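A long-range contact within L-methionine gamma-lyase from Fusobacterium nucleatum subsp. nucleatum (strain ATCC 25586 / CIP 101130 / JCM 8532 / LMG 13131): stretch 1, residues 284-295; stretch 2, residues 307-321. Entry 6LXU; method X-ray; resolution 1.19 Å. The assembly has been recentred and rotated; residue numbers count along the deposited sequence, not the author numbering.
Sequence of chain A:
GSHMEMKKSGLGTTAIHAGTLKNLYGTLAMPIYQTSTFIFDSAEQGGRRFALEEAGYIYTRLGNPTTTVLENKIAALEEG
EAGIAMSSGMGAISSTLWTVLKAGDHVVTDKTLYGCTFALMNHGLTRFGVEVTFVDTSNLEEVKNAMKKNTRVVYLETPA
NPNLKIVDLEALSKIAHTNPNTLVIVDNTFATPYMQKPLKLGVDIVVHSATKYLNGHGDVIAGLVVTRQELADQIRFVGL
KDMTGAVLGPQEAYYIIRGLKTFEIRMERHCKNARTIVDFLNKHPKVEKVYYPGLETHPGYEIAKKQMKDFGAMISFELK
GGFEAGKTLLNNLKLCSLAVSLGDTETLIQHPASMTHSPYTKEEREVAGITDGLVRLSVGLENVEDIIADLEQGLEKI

Stretch 1 (284-295) HPKVEKVYYPGL
Stretch 2 307-321: QMKDFGAMISFELKG

The apolar centre lies on the sheet face that carries Val-290 and Phe-317. These two form a non-hydrogen-bonded pair, CA to CA 4.2 Å. Val-290, Ile-315 and Phe-317 are buried, apolar side chains that pack against one another. Val-290 is t, with phi/psi -120/136. Val-290 CG1 lies 3.7 Å from Ile-315 CG2, and Val-290 CG2 lies 4.1 Å from Phe-317 CB. Phe-317 is p (chi2 -86°), and the end of its ring leads away from stretch 1. Val-287, also t, adds CG1 at 4.0 Å from Phe-317 CB and CG2 at 4.2 Å from Leu-319 CD2. Ile-315 and Leu-319 are both m at chi1 and t at chi2.

A second apolar patch follows the strand. Tyr-292 to Leu-295 is a type I turn, closed by Leu-295 N to Tyr-292 O at 3.1 Å. Gly-294 sits over one face of the Phe-311 ring (chi1 m, chi2 -72°). Gly-294 CA is 3.4 Å from the centroid of the Phe-311 ring, a CH-pi contact. A CB on Gly-294 would fall 2.8 Å from Phe-311 CD2, so this fit leaves no room for a side chain. Pro-293 CB packs 4.1 Å from Phe-311 CD1 and 4.4 Å from Met-308 SD. Tyr-292 is t (chi2 67°). Tyr-292 CE2 lies 3.7 Å from Phe-311 CB, and Tyr-292 OH donates to Gly-312 O at 2.7 Å. Gly-312 has phi/psi 96/175, a conformation that itself calls for glycine.

The backbone ladder joins strands 287-291 and 314-319, which run antiparallel at 165°, their axes 4.5 Å apart at closest approach. The two stretches bury 913 Å². Tyr-291 N donates to Ser-316 O at 2.7 Å, and Ser-316 N returns a bond to Tyr-291 O at 3.2 Å. Glu-318 N donates to Lys-289 O at 2.8 Å. A beta bulge between Val-287 and Lys-289 then shifts the register by one. Val-287 thus pairs with Leu-319, while Lys-289 pairs with Glu-318. Across the bulge Glu-288 N donates to Glu-318 O at 2.8 Å, and Lys-320 N donates to Lys-286 O at 3.0 Å.

The polar edge includes the face of Lys-289, Tyr-291, Ser-316 and Glu-318. Tyr-291 is m (chi2 -82°); Glu-318 is t, then p. Water 2 lies 2.6 Å from Tyr-291 OH and donates to the carboxylate oxygen Glu-318 OE1 at 2.8 Å, so it links two side chains on the same face. Lys-289 is extended, all t, and Lys-289 NZ makes a weak 3.2 Å bond to Tyr-291 OH. Beyond the bulge, water 1 donates to Lys-286 O and accepts from Gly-321 N, both at 2.9 Å.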

# COMPACT_ATOMS: atom_id res chain seq x y z
N HIS A 284 -12.38 15.49 40.00
CA HIS A 284 -11.00 15.52 40.44
C HIS A 284 -10.65 16.87 41.05
O HIS A 284 -10.89 17.88 40.42
CB HIS A 284 -10.04 15.22 39.29
CG HIS A 284 -8.69 14.80 39.77
ND1 HIS A 284 -7.77 15.70 40.27
CD2 HIS A 284 -8.11 13.58 39.85
CE1 HIS A 284 -6.68 15.05 40.64
NE2 HIS A 284 -6.86 13.76 40.39
N PRO A 285 -10.04 16.87 42.26
CA PRO A 285 -9.73 18.17 42.90
C PRO A 285 -8.79 19.11 42.15
O PRO A 285 -8.89 20.32 42.34
CB PRO A 285 -9.12 17.77 44.26
CG PRO A 285 -9.59 16.38 44.50
CD PRO A 285 -9.75 15.74 43.16
N LYS A 286 -7.92 18.59 41.28
CA LYS A 286 -7.00 19.44 40.53
C LYS A 286 -7.54 19.98 39.20
O LYS A 286 -6.88 20.79 38.54
CB LYS A 286 -5.67 18.72 40.32
CG LYS A 286 -4.96 18.47 41.64
CD LYS A 286 -3.59 17.89 41.45
CE LYS A 286 -2.96 17.54 42.79
NZ LYS A 286 -1.68 16.84 42.62
N VAL A 287 -8.75 19.56 38.86
CA VAL A 287 -9.42 19.99 37.64
C VAL A 287 -10.49 20.96 38.07
O VAL A 287 -11.35 20.60 38.87
CB VAL A 287 -10.03 18.78 36.90
CG1 VAL A 287 -10.84 19.24 35.69
CG2 VAL A 287 -8.94 17.81 36.48
N GLU A 288 -10.46 22.19 37.59
CA GLU A 288 -11.47 23.15 38.04
C GLU A 288 -12.72 23.16 37.18
O GLU A 288 -13.79 23.53 37.65
CB GLU A 288 -10.89 24.55 38.21
CG GLU A 288 -10.61 25.29 36.94
CD GLU A 288 -10.03 26.67 37.16
OE1 GLU A 288 -9.34 26.88 38.18
OE2 GLU A 288 -10.25 27.54 36.29
N LYS A 289 -12.60 22.75 35.91
CA LYS A 289 -13.74 22.76 35.02
C LYS A 289 -13.54 21.75 33.91
O LYS A 289 -12.42 21.57 33.44
CB LYS A 289 -13.88 24.16 34.41
CG LYS A 289 -15.14 24.39 33.59
CD LYS A 289 -15.23 25.87 33.27
CE LYS A 289 -16.45 26.21 32.46
NZ LYS A 289 -16.40 27.60 31.95
N VAL A 290 -14.63 21.11 33.50
CA VAL A 290 -14.62 20.19 32.36
C VAL A 290 -15.59 20.73 31.32
O VAL A 290 -16.70 21.16 31.66
CB VAL A 290 -14.99 18.77 32.79
CG1 VAL A 290 -15.08 17.84 31.58
CG2 VAL A 290 -13.97 18.26 33.80
N TYR A 291 -15.15 20.72 30.07
CA TYR A 291 -15.96 21.04 28.91
C TYR A 291 -16.35 19.74 28.22
O TYR A 291 -15.48 19.02 27.69
CB TYR A 291 -15.16 21.93 27.96
CG TYR A 291 -14.75 23.23 28.58
CD1 TYR A 291 -15.64 24.31 28.63
CD2 TYR A 291 -13.48 23.41 29.13
CE1 TYR A 291 -15.27 25.51 29.20
CE2 TYR A 291 -13.11 24.61 29.72
CZ TYR A 291 -14.02 25.65 29.74
OH TYR A 291 -13.70 26.86 30.31
N TYR A 292 -17.63 19.41 28.26
CA TYR A 292 -18.14 18.17 27.66
C TYR A 292 -19.62 18.37 27.37
O TYR A 292 -20.36 18.78 28.28
CB TYR A 292 -17.94 16.96 28.60
CG TYR A 292 -18.32 15.67 27.93
CD1 TYR A 292 -17.58 15.17 26.86
CD2 TYR A 292 -19.43 14.94 28.34
CE1 TYR A 292 -17.92 13.98 26.23
CE2 TYR A 292 -19.78 13.76 27.71
CZ TYR A 292 -19.04 13.29 26.64
OH TYR A 292 -19.41 12.12 26.02
N PRO A 293 -20.07 18.10 26.13
CA PRO A 293 -21.49 18.38 25.80
C PRO A 293 -22.53 17.67 26.66
O PRO A 293 -23.66 18.15 26.76
CB PRO A 293 -21.60 17.94 24.34
CG PRO A 293 -20.20 18.08 23.81
CD PRO A 293 -19.32 17.65 24.94
N GLY A 294 -22.17 16.53 27.24
CA GLY A 294 -23.07 15.75 28.07
C GLY A 294 -23.17 16.17 29.53
O GLY A 294 -23.97 15.60 30.27
N LEU A 295 -22.37 17.13 29.97
CA LEU A 295 -22.53 17.65 31.34
C LEU A 295 -23.71 18.61 31.37
O LEU A 295 -23.82 19.49 30.53
CB LEU A 295 -21.28 18.36 31.82
CG LEU A 295 -20.11 17.44 32.15
CD1 LEU A 295 -18.86 18.27 32.39
CD2 LEU A 295 -20.41 16.57 33.37
N GLN A 307 -29.89 17.10 19.45
CA GLN A 307 -29.33 16.85 18.12
C GLN A 307 -28.20 15.82 18.08
O GLN A 307 -27.76 15.49 16.98
CB GLN A 307 -28.91 18.17 17.45
CG GLN A 307 -27.64 18.79 17.99
CD GLN A 307 -27.34 20.18 17.47
OE1 GLN A 307 -28.15 20.83 16.78
NE2 GLN A 307 -26.16 20.68 17.81
N MET A 308 -27.77 15.32 19.24
CA MET A 308 -26.69 14.34 19.31
C MET A 308 -27.19 13.08 20.00
O MET A 308 -27.76 13.14 21.09
CB MET A 308 -25.49 14.86 20.10
CG MET A 308 -24.91 16.17 19.58
SD MET A 308 -23.46 16.71 20.49
CE MET A 308 -22.20 15.56 19.95
N LYS A 309 -26.93 11.92 19.39
CA LYS A 309 -27.31 10.64 19.99
C LYS A 309 -26.41 10.24 21.14
O LYS A 309 -26.82 9.45 21.99
CB LYS A 309 -27.32 9.54 18.94
CG LYS A 309 -28.35 9.76 17.85
CD LYS A 309 -28.28 8.61 16.86
CE LYS A 309 -29.24 8.77 15.70
NZ LYS A 309 -29.13 7.63 14.75
N ASP A 310 -25.18 10.74 21.13
CA ASP A 310 -24.27 10.61 22.27
C ASP A 310 -23.43 11.87 22.25
O ASP A 310 -23.47 12.64 21.29
CB ASP A 310 -23.42 9.33 22.16
CG ASP A 310 -22.93 8.82 23.51
OD1 ASP A 310 -22.89 9.61 24.48
OD2 ASP A 310 -22.59 7.63 23.59
N PHE A 311 -22.68 12.10 23.33
CA PHE A 311 -22.09 13.41 23.59
C PHE A 311 -20.62 13.54 23.21
O PHE A 311 -20.02 14.57 23.47
CB PHE A 311 -22.30 13.78 25.06
CG PHE A 311 -23.75 13.98 25.43
CD1 PHE A 311 -24.45 15.09 25.00
CD2 PHE A 311 -24.40 13.07 26.26
CE1 PHE A 311 -25.78 15.29 25.38
CE2 PHE A 311 -25.73 13.26 26.64
CZ PHE A 311 -26.41 14.37 26.19
N GLY A 312 -20.08 12.52 22.57
CA GLY A 312 -18.77 12.58 21.96
C GLY A 312 -17.64 12.04 22.78
O GLY A 312 -17.80 11.64 23.94
N ALA A 313 -16.47 12.02 22.16
CA ALA A 313 -15.28 11.48 22.80
C ALA A 313 -14.15 12.50 22.90
O ALA A 313 -13.02 12.14 23.22
CB ALA A 313 -14.85 10.22 22.09
N MET A 314 -14.48 13.77 22.65
CA MET A 314 -13.58 14.88 22.94
C MET A 314 -13.92 15.44 24.31
O MET A 314 -15.11 15.56 24.66
CB MET A 314 -13.71 15.97 21.90
CG MET A 314 -13.26 15.53 20.52
SD MET A 314 -11.56 14.95 20.40
CE MET A 314 -10.62 16.37 20.97
N ILE A 315 -12.90 15.76 25.09
CA ILE A 315 -13.08 16.39 26.41
C ILE A 315 -12.04 17.48 26.51
O ILE A 315 -10.86 17.21 26.23
CB ILE A 315 -12.83 15.41 27.57
CG1 ILE A 315 -13.65 14.12 27.43
CG2 ILE A 315 -13.14 16.11 28.90
CD1 ILE A 315 -13.22 13.02 28.37
N SER A 316 -12.42 18.68 26.92
CA SER A 316 -11.40 19.64 27.35
C SER A 316 -11.60 19.92 28.83
O SER A 316 -12.69 19.75 29.37
CB SER A 316 -11.43 20.92 26.55
OG SER A 316 -11.12 20.64 25.20
N PHE A 317 -10.54 20.34 29.49
CA PHE A 317 -10.65 20.61 30.91
C PHE A 317 -9.61 21.63 31.32
O PHE A 317 -8.56 21.76 30.69
CB PHE A 317 -10.57 19.33 31.75
CG PHE A 317 -9.32 18.51 31.55
CD1 PHE A 317 -9.22 17.57 30.52
CD2 PHE A 317 -8.25 18.63 32.43
CE1 PHE A 317 -8.07 16.80 30.37
CE2 PHE A 317 -7.10 17.86 32.28
CZ PHE A 317 -7.01 16.95 31.24
N GLU A 318 -9.92 22.37 32.38
CA GLU A 318 -9.03 23.40 32.91
C GLU A 318 -8.39 22.91 34.19
O GLU A 318 -9.08 22.62 35.17
CB GLU A 318 -9.80 24.69 33.19
CG GLU A 318 -8.93 25.89 33.56
CD GLU A 318 -8.28 26.58 32.37
OE1 GLU A 318 -8.83 26.49 31.25
OE2 GLU A 318 -7.26 27.27 32.56
N LEU A 319 -7.08 22.81 34.20
CA LEU A 319 -6.35 22.51 35.42
C LEU A 319 -6.27 23.78 36.28
O LEU A 319 -5.91 24.84 35.78
CB LEU A 319 -4.94 22.04 35.09
CG LEU A 319 -4.89 20.70 34.36
CD1 LEU A 319 -3.50 20.49 33.78
CD2 LEU A 319 -5.28 19.57 35.29
N LYS A 320 -6.58 23.66 37.57
CA LYS A 320 -6.57 24.85 38.44
C LYS A 320 -5.18 25.48 38.59
O LYS A 320 -5.08 26.69 38.87
CB LYS A 320 -7.18 24.54 39.81
CG LYS A 320 -6.34 23.68 40.73
CD LYS A 320 -7.19 23.23 41.91
CE LYS A 320 -6.35 22.68 43.04
NZ LYS A 320 -5.84 23.76 43.93
N GLY A 321 -4.13 24.68 38.38
CA GLY A 321 -2.74 25.14 38.45
C GLY A 321 -2.18 25.81 37.21
O GLY A 321 -1.00 26.13 37.17
O HOH W 1 -4.13 21.80 38.45
O HOH W 2 -11.49 27.30 31.66